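Local coordinates for protein alpha-1,4-endofucoidanase (PDB 6DLH) that hydrolyses alpha-1,4-linked fucoidan within the chain as a retaining endo-acting enzyme of glycoside hydrolase family 107, at residues S87-S92 and L154-E159; A170-W175 and E206-E211. All blocks are in the same frame, centred on the assembly; numbering follows the deposited sequence.

Contact 1. Residues S87-S92 and L154-E159; sequences SPNIFS and LARIPE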
# COMPACT_ATOMS: atom_id res chain seq x y z
N SER A 87 -8.61 -3.12 0.59
CA SER A 87 -8.50 -3.45 1.99
C SER A 87 -9.61 -4.43 2.38
O SER A 87 -10.52 -4.68 1.59
CB SER A 87 -8.50 -2.20 2.83
OG SER A 87 -7.40 -1.37 2.47
N PRO A 88 -9.53 -5.11 3.55
CA PRO A 88 -10.59 -6.05 3.95
C PRO A 88 -11.90 -5.44 4.44
O PRO A 88 -11.99 -4.24 4.68
CB PRO A 88 -9.95 -6.85 5.10
CG PRO A 88 -8.84 -5.96 5.63
CD PRO A 88 -8.38 -5.11 4.46
N ASN A 89 -12.93 -6.28 4.58
CA ASN A 89 -14.08 -5.99 5.43
C ASN A 89 -14.82 -4.75 4.89
O ASN A 89 -15.03 -4.63 3.68
CB ASN A 89 -13.64 -5.86 6.89
CG ASN A 89 -14.68 -6.31 7.89
OD1 ASN A 89 -15.38 -7.30 7.69
ND2 ASN A 89 -14.78 -5.59 9.00
N ILE A 90 -15.18 -3.83 5.79
CA ILE A 90 -15.94 -2.64 5.43
C ILE A 90 -15.06 -1.67 4.63
O ILE A 90 -15.55 -0.63 4.19
CB ILE A 90 -16.56 -1.96 6.67
CG1 ILE A 90 -15.50 -1.47 7.65
CG2 ILE A 90 -17.58 -2.88 7.33
CD1 ILE A 90 -16.05 -0.70 8.84
N PHE A 91 -13.79 -2.02 4.44
CA PHE A 91 -12.87 -1.18 3.68
C PHE A 91 -12.66 -1.76 2.28
O PHE A 91 -11.79 -1.30 1.54
CB PHE A 91 -11.54 -1.02 4.43
CG PHE A 91 -11.69 -0.50 5.83
CD1 PHE A 91 -11.75 0.87 6.08
CD2 PHE A 91 -11.79 -1.37 6.90
CE1 PHE A 91 -11.90 1.35 7.37
CE2 PHE A 91 -11.95 -0.89 8.20
CZ PHE A 91 -12.00 0.47 8.42
N SER A 92 -13.48 -2.75 1.91
CA SER A 92 -13.34 -3.42 0.63
C SER A 92 -13.48 -2.47 -0.56
O SER A 92 -12.96 -2.77 -1.63
CB SER A 92 -14.27 -4.60 0.50
OG SER A 92 -15.62 -4.19 0.50
N LEU A 154 -19.11 -3.02 -3.36
CA LEU A 154 -20.37 -3.21 -2.66
C LEU A 154 -20.18 -2.97 -1.16
O LEU A 154 -19.06 -3.02 -0.66
CB LEU A 154 -20.92 -4.61 -2.92
CG LEU A 154 -21.56 -4.85 -4.29
CD1 LEU A 154 -22.23 -3.60 -4.83
CD2 LEU A 154 -20.55 -5.39 -5.29
N ALA A 155 -21.29 -2.73 -0.46
CA ALA A 155 -21.27 -2.55 0.98
C ALA A 155 -21.56 -3.89 1.67
O ALA A 155 -22.59 -4.52 1.41
CB ALA A 155 -22.27 -1.50 1.38
N ARG A 156 -20.65 -4.29 2.55
CA ARG A 156 -20.75 -5.57 3.24
C ARG A 156 -21.93 -5.52 4.20
O ARG A 156 -22.71 -6.47 4.28
CB ARG A 156 -19.44 -5.86 3.98
CG ARG A 156 -19.25 -7.31 4.42
CD ARG A 156 -18.12 -7.39 5.42
NE ARG A 156 -18.01 -8.68 6.07
CZ ARG A 156 -17.22 -9.67 5.67
NH1 ARG A 156 -16.45 -9.52 4.61
NH2 ARG A 156 -17.20 -10.81 6.35
N ILE A 157 -22.05 -4.41 4.93
CA ILE A 157 -23.16 -4.14 5.82
C ILE A 157 -23.95 -2.97 5.23
O ILE A 157 -23.65 -1.81 5.53
CB ILE A 157 -22.65 -3.82 7.24
CG1 ILE A 157 -21.50 -4.73 7.69
CG2 ILE A 157 -23.79 -3.78 8.25
CD1 ILE A 157 -21.87 -6.19 7.88
N PRO A 158 -24.95 -3.22 4.35
CA PRO A 158 -25.70 -2.15 3.68
C PRO A 158 -26.48 -1.19 4.59
O PRO A 158 -26.79 -0.08 4.18
CB PRO A 158 -26.67 -2.90 2.75
CG PRO A 158 -26.03 -4.26 2.57
CD PRO A 158 -25.40 -4.56 3.92
N GLU A 159 -26.78 -1.63 5.82
CA GLU A 159 -27.50 -0.82 6.78
C GLU A 159 -26.52 -0.12 7.72
O GLU A 159 -26.90 0.36 8.79
CB GLU A 159 -28.53 -1.66 7.54
O HOH W 1 -16.04 -7.19 2.90
O HOH W 2 -17.67 -3.15 1.78
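Over one face of the Arg156 guanidinium sits the amide oxygen of Asn89, OD1, 3.4 Å above the plane and displaced toward the rim, while a water molecule lies at the edge of the group, in its plane. The Asn89 amide is turned 56° from the guanidinium, and the two side chains cross at about a right angle. Asn89 OD1 comes 3.4 Å from Arg156 NE, but from above the plane, at an angle too poor for a hydrogen bond; the approach is a face contact, electrostatically favourable if the arginine carries its usual charge. Arg156 gets there by a straight reach, CG anti to the backbone N (chi1 -164°) and the chain extended as far as NE. At the edge, NH1 donates to the in-plane water, 2.9 Å from the water oxygen, which in turn donates to the backbone O of Asn89; NH1 is also hydrogen-bonded to Ser227 OG. Both segments are loops of the catalytic domain, one after strand 80-84, the other after its sheet neighbour 143-149, so the contact ties together two adjacent strand-to-helix connections. The seven-stranded parallel sheet is consistent with a (beta/alpha)8-type barrel, as in GH29; the Ig-like domains come later in the chain. A second water joins the loops deeper in, donating to Ser92 OG at 2.6 Å and to Leu154 O at 2.8 Å, and accepting a longer bond from Arg156 N. Ser92 OG is further held by a bond with Asn152 O. Nearer the surface, Ile90 CG2 rests 4.3 Å from Ile157 CG1, a light apolar touch. An alanine in place of Arg156 would be likely to leave the Asn89 amide without its charged neighbour and Ser227 OG and the first water without their NH1 partner.

Contact 2. Residues A170-W175 and E206-E211; sequences ARWMEW and EFILKE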
# COMPACT_ATOMS: atom_id res chain seq x y z
N ALA A 170 -23.37 3.06 -3.09
CA ALA A 170 -24.54 3.52 -3.81
C ALA A 170 -24.17 3.88 -5.25
O ALA A 170 -24.75 3.35 -6.20
CB ALA A 170 -25.19 4.68 -3.09
N ARG A 171 -23.16 4.75 -5.40
CA ARG A 171 -22.82 5.32 -6.70
C ARG A 171 -22.27 4.26 -7.64
O ARG A 171 -22.45 4.36 -8.85
CB ARG A 171 -21.86 6.51 -6.55
CG ARG A 171 -22.48 7.74 -5.91
CD ARG A 171 -21.50 8.90 -5.85
NE ARG A 171 -21.89 9.91 -4.87
CZ ARG A 171 -21.12 10.93 -4.49
NH1 ARG A 171 -21.57 11.81 -3.61
NH2 ARG A 171 -19.89 11.06 -4.97
N TRP A 172 -21.59 3.25 -7.08
CA TRP A 172 -21.05 2.18 -7.91
C TRP A 172 -22.19 1.42 -8.57
O TRP A 172 -22.15 1.16 -9.78
CB TRP A 172 -20.16 1.23 -7.09
CG TRP A 172 -19.93 -0.10 -7.74
CD1 TRP A 172 -20.31 -1.32 -7.26
CD2 TRP A 172 -19.29 -0.36 -9.00
NE1 TRP A 172 -19.93 -2.32 -8.12
CE2 TRP A 172 -19.31 -1.76 -9.20
CE3 TRP A 172 -18.69 0.45 -9.98
CZ2 TRP A 172 -18.75 -2.36 -10.33
CZ3 TRP A 172 -18.14 -0.15 -11.10
CH2 TRP A 172 -18.17 -1.53 -11.27
N MET A 173 -23.19 1.04 -7.76
CA MET A 173 -24.39 0.37 -8.23
C MET A 173 -25.10 1.28 -9.25
O MET A 173 -25.47 0.82 -10.33
CB MET A 173 -25.34 0.06 -7.07
CG MET A 173 -24.95 -1.17 -6.26
SD MET A 173 -25.62 -1.07 -4.58
CE MET A 173 -25.94 -2.80 -4.23
N GLU A 174 -25.23 2.57 -8.90
CA GLU A 174 -25.81 3.58 -9.76
C GLU A 174 -25.15 3.54 -11.13
O GLU A 174 -25.83 3.47 -12.15
CB GLU A 174 -25.66 4.97 -9.14
CG GLU A 174 -26.83 5.89 -9.43
CD GLU A 174 -28.02 5.64 -8.52
OE1 GLU A 174 -29.01 5.05 -8.99
OE2 GLU A 174 -27.95 6.04 -7.33
N TRP A 175 -23.81 3.57 -11.15
CA TRP A 175 -23.05 3.57 -12.39
C TRP A 175 -23.37 2.32 -13.21
O TRP A 175 -23.26 2.33 -14.44
CB TRP A 175 -21.54 3.68 -12.12
CG TRP A 175 -20.71 3.65 -13.37
CD1 TRP A 175 -20.31 4.72 -14.11
CD2 TRP A 175 -20.19 2.48 -14.06
NE1 TRP A 175 -19.59 4.32 -15.20
CE2 TRP A 175 -19.49 2.95 -15.20
CE3 TRP A 175 -20.24 1.10 -13.83
CZ2 TRP A 175 -18.85 2.09 -16.09
CZ3 TRP A 175 -19.60 0.25 -14.71
CH2 TRP A 175 -18.92 0.74 -15.82
N GLU A 206 -15.28 -7.40 -14.78
CA GLU A 206 -15.10 -7.06 -16.19
C GLU A 206 -14.49 -5.67 -16.35
O GLU A 206 -13.59 -5.49 -17.16
CB GLU A 206 -16.40 -7.23 -16.98
CG GLU A 206 -16.29 -6.86 -18.46
CD GLU A 206 -15.54 -7.84 -19.35
OE1 GLU A 206 -15.50 -9.04 -19.03
OE2 GLU A 206 -15.00 -7.39 -20.39
N PHE A 207 -14.97 -4.69 -15.57
CA PHE A 207 -14.62 -3.30 -15.80
C PHE A 207 -13.54 -2.80 -14.84
O PHE A 207 -12.70 -1.99 -15.23
CB PHE A 207 -15.88 -2.42 -15.84
CG PHE A 207 -16.70 -2.61 -17.08
CD1 PHE A 207 -18.05 -2.92 -17.00
CD2 PHE A 207 -16.12 -2.50 -18.34
CE1 PHE A 207 -18.80 -3.11 -18.15
CE2 PHE A 207 -16.87 -2.69 -19.49
CZ PHE A 207 -18.21 -3.00 -19.40
N ILE A 208 -13.57 -3.27 -13.59
CA ILE A 208 -12.59 -2.84 -12.61
C ILE A 208 -11.42 -3.82 -12.58
O ILE A 208 -10.29 -3.43 -12.86
CB ILE A 208 -13.23 -2.62 -11.22
CG1 ILE A 208 -14.48 -1.75 -11.28
CG2 ILE A 208 -12.20 -2.06 -10.24
CD1 ILE A 208 -14.24 -0.31 -11.70
N LEU A 209 -11.70 -5.10 -12.27
CA LEU A 209 -10.66 -6.07 -11.98
C LEU A 209 -9.80 -6.35 -13.21
O LEU A 209 -8.58 -6.48 -13.08
CB LEU A 209 -11.28 -7.36 -11.42
CG LEU A 209 -10.31 -8.49 -11.08
CD1 LEU A 209 -9.33 -8.06 -9.99
CD2 LEU A 209 -11.06 -9.73 -10.64
N LYS A 210 -10.42 -6.44 -14.39
CA LYS A 210 -9.70 -6.85 -15.58
C LYS A 210 -8.74 -5.75 -16.04
O LYS A 210 -7.70 -6.05 -16.63
CB LYS A 210 -10.64 -7.28 -16.72
CG LYS A 210 -9.94 -7.82 -17.96
CD LYS A 210 -10.82 -8.63 -18.89
CE LYS A 210 -11.35 -7.85 -20.07
NZ LYS A 210 -11.69 -8.75 -21.20
N GLU A 211 -9.10 -4.49 -15.78
CA GLU A 211 -8.31 -3.35 -16.22
C GLU A 211 -6.98 -3.34 -15.47
O GLU A 211 -5.91 -3.18 -16.06
CB GLU A 211 -9.08 -2.05 -16.00
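Phe207, whose ring has CG of the preceding Glu206 4.2 Å above its plane and over its centre, is the first residue along 206-211 to touch the other helix, receiving the edge of Trp175 in an offset edge-to-face pair. The six-membered ring of the tryptophan and the phenyl ring have centroids 5.9 Å apart and planes at 82°, and the leading atom, Trp175 CH2, stops 3.9 Å from Phe207 CD1. With CG anti to its backbone N (chi1 179°), Trp175 carries its indole from helix 168-176 toward helix 198-216. These two helices, both in the connection between sheet strands 143-149 and 222-226, meet in a partly buried contact bridged by side chains, two of them tryptophans, because the backbones stay well separated: even the nearest CA atoms, those of Trp172 and Ile208, are 10.9 Å apart. Next in sequence, Ile208 meets Trp172 from the opposite direction. Its CG1 lies 3.7 Å from Trp172 CH2, and its CD1 reaches 3.9 Å from Trp172 CZ3, so the outer end of the indole is held by two carbons of one branch. Ile101 of helix 100-104 touches Trp175, Phe207 and Ile208 together.

The two contacts follow one another along the chain, contact 1 closing before contact 2 opens, and their centres lie about 15 Å apart on the same side of the chain's centre. Leu154 joins them directly: its CD1 packs 3.8 Å from Trp172 CD1 and equally close to Met173 CE. Three of the four segments lie in the connection between strands 143-149 and 222-226 of the parallel sheet, which includes helices 168-176 and 198-216; segment 87-92 is in the connection before. Contact 1 thus joins two neighbouring connections of the catalytic domain, while contact 2 folds one connection on itself, both away from the bound calcium ions.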